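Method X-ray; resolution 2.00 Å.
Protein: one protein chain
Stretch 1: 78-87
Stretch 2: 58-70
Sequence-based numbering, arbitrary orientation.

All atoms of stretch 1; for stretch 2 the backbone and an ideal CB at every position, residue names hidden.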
# COMPACT_ATOMS: atom_id res chain seq x y z
N LEU A 78 -16.99 9.54 -16.27
CA LEU A 78 -16.08 10.31 -15.45
C LEU A 78 -15.86 9.58 -14.12
O LEU A 78 -16.78 8.99 -13.60
CB LEU A 78 -16.71 11.68 -15.16
CG LEU A 78 -17.19 12.51 -16.37
CD1 LEU A 78 -17.87 13.82 -15.91
CD2 LEU A 78 -16.03 12.80 -17.37
N TYR A 79 -14.65 9.71 -13.56
CA TYR A 79 -14.22 9.01 -12.44
C TYR A 79 -13.82 9.97 -11.32
O TYR A 79 -13.33 11.09 -11.57
CB TYR A 79 -13.01 8.11 -12.83
CG TYR A 79 -13.31 7.12 -13.94
CD1 TYR A 79 -13.70 5.84 -13.65
CD2 TYR A 79 -13.21 7.49 -15.27
CE1 TYR A 79 -14.00 4.95 -14.66
CE2 TYR A 79 -13.52 6.58 -16.28
CZ TYR A 79 -13.90 5.30 -15.94
OH TYR A 79 -14.17 4.33 -16.90
N SER A 80 -14.03 9.51 -10.09
CA SER A 80 -13.70 10.25 -8.87
C SER A 80 -13.24 9.26 -7.76
O SER A 80 -13.58 8.06 -7.75
CB SER A 80 -14.91 11.14 -8.49
OG SER A 80 -15.68 10.48 -7.50
N ILE A 81 -12.46 9.77 -6.80
CA ILE A 81 -12.10 8.96 -5.65
C ILE A 81 -13.31 8.75 -4.81
O ILE A 81 -14.00 9.68 -4.56
CB ILE A 81 -10.88 9.49 -4.85
CG1 ILE A 81 -9.62 9.13 -5.67
CG2 ILE A 81 -10.80 8.77 -3.42
CD1 ILE A 81 -8.53 10.01 -5.58
N LYS A 82 -13.56 7.49 -4.45
CA LYS A 82 -14.63 7.05 -3.58
C LYS A 82 -14.13 6.79 -2.15
O LYS A 82 -14.68 7.30 -1.22
CB LYS A 82 -15.26 5.72 -4.09
CG LYS A 82 -16.65 5.38 -3.39
CD LYS A 82 -17.02 3.93 -3.48
CE LYS A 82 -18.02 3.52 -2.36
NZ LYS A 82 -19.36 4.24 -2.53
N ASN A 83 -13.08 5.97 -2.01
CA ASN A 83 -12.58 5.54 -0.69
C ASN A 83 -11.65 6.61 -0.14
O ASN A 83 -10.56 6.85 -0.68
CB ASN A 83 -11.84 4.21 -0.85
CG ASN A 83 -11.54 3.59 0.42
OD1 ASN A 83 -11.46 4.31 1.42
ND2 ASN A 83 -11.40 2.25 0.46
N GLU A 84 -12.00 7.23 0.97
CA GLU A 84 -11.15 8.27 1.50
C GLU A 84 -9.82 7.74 2.03
O GLU A 84 -8.91 8.50 2.09
CB GLU A 84 -11.88 9.17 2.49
CG GLU A 84 -12.53 10.39 1.77
CD GLU A 84 -13.56 11.14 2.67
OE1 GLU A 84 -13.66 10.81 3.88
OE2 GLU A 84 -14.30 12.04 2.17
N ALA A 85 -9.74 6.45 2.41
CA ALA A 85 -8.48 5.79 2.70
C ALA A 85 -7.41 6.00 1.61
O ALA A 85 -6.22 5.99 1.91
CB ALA A 85 -8.70 4.33 2.93
N VAL A 86 -7.87 6.19 0.38
CA VAL A 86 -7.00 6.45 -0.76
C VAL A 86 -6.33 7.77 -0.56
O VAL A 86 -5.13 7.89 -0.65
CB VAL A 86 -7.76 6.38 -2.12
CG1 VAL A 86 -6.88 6.92 -3.20
CG2 VAL A 86 -8.20 4.92 -2.40
N ASN A 87 -7.13 8.76 -0.23
CA ASN A 87 -6.59 10.09 0.01
C ASN A 87 -5.59 10.07 1.18
O ASN A 87 -4.56 10.76 1.11
CB ASN A 87 -7.73 11.02 0.31
CG ASN A 87 -8.56 11.35 -0.96
OD1 ASN A 87 -9.79 11.40 -0.93
ND2 ASN A 87 -7.88 11.54 -2.05
N UNK A 58 -7.55 -0.44 -15.90
CA UNK A 58 -7.13 -0.07 -14.55
C UNK A 58 -8.33 0.60 -13.82
O UNK A 58 -8.67 0.24 -12.72
CB UNK A 58 -5.92 0.86 -14.60
N UNK A 59 -8.96 1.56 -14.45
CA UNK A 59 -10.13 2.22 -13.83
C UNK A 59 -11.26 1.28 -13.39
O UNK A 59 -11.79 1.44 -12.29
CB UNK A 59 -10.71 3.24 -14.82
N UNK A 60 -11.63 0.34 -14.27
CA UNK A 60 -12.69 -0.66 -14.00
C UNK A 60 -12.32 -1.53 -12.85
O UNK A 60 -13.12 -1.76 -11.93
CB UNK A 60 -12.96 -1.53 -15.23
N UNK A 61 -11.05 -1.94 -12.83
CA UNK A 61 -10.58 -2.74 -11.72
C UNK A 61 -10.54 -1.94 -10.41
O UNK A 61 -10.94 -2.47 -9.40
CB UNK A 61 -9.19 -3.30 -12.04
N UNK A 62 -10.07 -0.70 -10.41
CA UNK A 62 -10.07 0.08 -9.18
C UNK A 62 -11.49 0.38 -8.67
O UNK A 62 -11.72 0.45 -7.48
CB UNK A 62 -9.31 1.39 -9.40
N UNK A 63 -12.44 0.54 -9.58
CA UNK A 63 -13.87 0.75 -9.19
C UNK A 63 -14.39 -0.50 -8.51
O UNK A 63 -15.01 -0.43 -7.46
CB UNK A 63 -14.74 1.09 -10.40
N UNK A 64 -14.15 -1.64 -9.14
CA UNK A 64 -14.47 -2.95 -8.57
C UNK A 64 -13.83 -3.20 -7.22
O UNK A 64 -14.41 -3.85 -6.43
CB UNK A 64 -14.04 -4.05 -9.54
N UNK A 65 -12.67 -2.63 -6.98
CA UNK A 65 -12.01 -2.74 -5.69
C UNK A 65 -12.41 -1.66 -4.65
O UNK A 65 -11.93 -1.67 -3.50
CB UNK A 65 -10.50 -2.68 -5.92
N UNK A 66 -13.29 -0.73 -5.05
CA UNK A 66 -13.90 0.21 -4.12
C UNK A 66 -13.17 1.50 -3.99
O UNK A 66 -13.58 2.35 -3.23
CB UNK A 66 -14.02 -0.43 -2.73
N UNK A 67 -12.10 1.69 -4.78
CA UNK A 67 -11.26 2.85 -4.69
C UNK A 67 -11.89 4.09 -5.34
O UNK A 67 -11.68 5.20 -4.88
CB UNK A 67 -9.91 2.55 -5.34
N UNK A 68 -12.56 3.89 -6.46
CA UNK A 68 -13.05 5.02 -7.26
C UNK A 68 -14.49 4.72 -7.62
O UNK A 68 -14.94 3.59 -7.54
CB UNK A 68 -12.20 5.25 -8.51
N UNK A 69 -15.26 5.74 -7.95
CA UNK A 69 -16.49 5.48 -8.61
C UNK A 69 -16.62 6.25 -9.91
O UNK A 69 -15.72 7.00 -10.27
CB UNK A 69 -17.66 5.81 -7.68
N UNK A 70 -17.72 6.00 -10.62
CA UNK A 70 -17.88 6.53 -11.94
C UNK A 70 -19.28 7.10 -12.15
O UNK A 70 -20.28 6.69 -11.52
CB UNK A 70 -17.58 5.44 -12.98

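Positions 58 to 64 are helical, and only part of this helix faces stretch 1. Position 58 has nothing of stretch 1 within 5.5 Å of its ideal CB, so stretch 1 sets no preference. It is His58.

Position 59 points toward stretch 1. Its ideal CB lies 3.7 Å from Tyr79 CE1, beside an aromatic ring. An apolar side chain of moderate size would suit: leucine, isoleucine, methionine or valine. It is Leu59. Its CB lies over one face of the ring, and CD1 makes a CH-pi contact 3.9 Å from the centroid of the Tyr79 ring.

Positions 60, 61 and 62 have no part of stretch 1 near their ideal CB atoms, and many residues would fit. They are Ala60, Arg61 and Met62.

Position 63 points sideways, and its ideal CB touches nothing of stretch 1. A short side chain would stay clear of stretch 1; a long one could reach the Tyr79 ring. It is Arg63. Its end comes nearer than its CB, with NH1 4.0 Å from Tyr79 CE1. The same NH1 also reaches the side chain of position 70.

Positions 64 and 65 are out of reach of stretch 1, so many residues would fit. They are Asp64 and Glu65. Water 1 donates to Glu65 O (2.7 Å) and accepts from Asn83 ND2 (2.9 Å), bridging the two stretches.

Position 66 has phi 93° and psi 4°. A CB here would be jammed against the carbonyl O of the residue before, so glycine is strongly indicated. It is Gly66, in a Schellman motif that ends the helix.

Position 67 has its ideal CB 4.1 Å from Val86 CG2. An apolar side chain such as leucine, isoleucine or methionine would suit. It is Leu67, whose CD2 packs 3.8 Å from Val86 CG2. Its carbonyl O accepts from both Lys82 N (3.0 Å) and Asn83 N (3.3 Å).

Position 68 opens the antiparallel strand pairing, opposite Ile81. Its ideal CB is a tight 3.2 Å from Ser80 O. Apolar, strand-favouring residues such as isoleucine or valine are natural. It is Ile68. CD1 reaches Tyr79 CD1 at 3.9 Å, while CG2 lies 4.3 Å from Ile81 CG1.

Position 69 pairs with Ser80, and both side chains lie on the same face of the sheet. The serine hydroxyl can donate, so a short acceptor such as aspartate or asparagine would suit. It is Asp69. Its OD1 accepts from Ser80 OG at 2.8 Å. The backbones bond both ways: Asp69 N to Ser80 O (2.9 Å) and Ser80 N to Asp69 O (3.0 Å).

Position 70 pairs with Tyr79 on the other face. Its ideal CB is 3.7 Å from Leu78 O and 4.0 Å from Tyr79 CD1. Serine, threonine, alanine or valine would suit. It is Ser70, with CB 3.9 Å from Tyr79 CD1; its OG accepts from Arg63 NH1 at 3.0 Å, tying the strand to the helix.

Stretch 2 (58-70) HLARMRDEGLIDS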
# COMPACT_ATOMS: atom_id res chain seq x y z
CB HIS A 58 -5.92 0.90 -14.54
CG HIS A 58 -4.58 0.25 -14.87
ND1 HIS A 58 -3.86 -0.52 -13.97
CD2 HIS A 58 -3.79 0.34 -15.96
CE1 HIS A 58 -2.72 -0.90 -14.50
NE2 HIS A 58 -2.65 -0.39 -15.72
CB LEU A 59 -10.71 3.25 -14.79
CG LEU A 59 -9.76 4.43 -14.92
CD1 LEU A 59 -10.03 5.18 -16.23
CD2 LEU A 59 -9.80 5.34 -13.68
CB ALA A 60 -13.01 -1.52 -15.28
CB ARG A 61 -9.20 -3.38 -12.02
CG ARG A 61 -9.11 -4.10 -13.41
CD ARG A 61 -7.78 -4.86 -13.52
NE ARG A 61 -7.26 -5.15 -14.88
CZ ARG A 61 -6.10 -4.68 -15.40
NH1 ARG A 61 -5.31 -3.82 -14.75
NH2 ARG A 61 -5.75 -5.04 -16.63
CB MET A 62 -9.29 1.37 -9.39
CG MET A 62 -7.77 1.15 -9.40
SD MET A 62 -6.75 2.65 -9.33
CE MET A 62 -7.04 2.96 -11.07
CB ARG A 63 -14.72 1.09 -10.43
CG ARG A 63 -16.19 1.51 -10.06
CD ARG A 63 -17.01 1.77 -11.26
NE ARG A 63 -16.91 0.69 -12.24
CZ ARG A 63 -16.76 0.85 -13.55
NH1 ARG A 63 -16.71 2.06 -14.09
NH2 ARG A 63 -16.64 -0.21 -14.32
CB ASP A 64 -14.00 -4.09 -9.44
CG ASP A 64 -14.83 -4.28 -10.64
OD1 ASP A 64 -16.06 -4.00 -10.63
OD2 ASP A 64 -14.22 -4.77 -11.62
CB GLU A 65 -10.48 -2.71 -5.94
CG GLU A 65 -9.93 -4.06 -6.32
CD GLU A 65 -10.07 -5.07 -5.19
OE1 GLU A 65 -9.44 -4.88 -4.12
OE2 GLU A 65 -10.86 -6.02 -5.33
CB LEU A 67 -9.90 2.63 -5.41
CG LEU A 67 -8.98 1.52 -4.93
CD1 LEU A 67 -7.67 1.85 -5.48
CD2 LEU A 67 -8.98 1.38 -3.46
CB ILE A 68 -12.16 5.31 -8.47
CG1 ILE A 68 -12.16 4.14 -9.47
CG2 ILE A 68 -10.68 5.74 -8.03
CD1 ILE A 68 -11.45 4.46 -10.75
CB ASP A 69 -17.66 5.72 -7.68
CG ASP A 69 -17.86 7.16 -7.31
OD1 ASP A 69 -17.02 8.01 -7.60
OD2 ASP A 69 -18.91 7.41 -6.67
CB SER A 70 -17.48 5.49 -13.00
OG SER A 70 -18.31 4.36 -12.96
O HOH W 1 -11.80 0.03 -1.39
O HOH W 2 -16.83 9.52 -4.77
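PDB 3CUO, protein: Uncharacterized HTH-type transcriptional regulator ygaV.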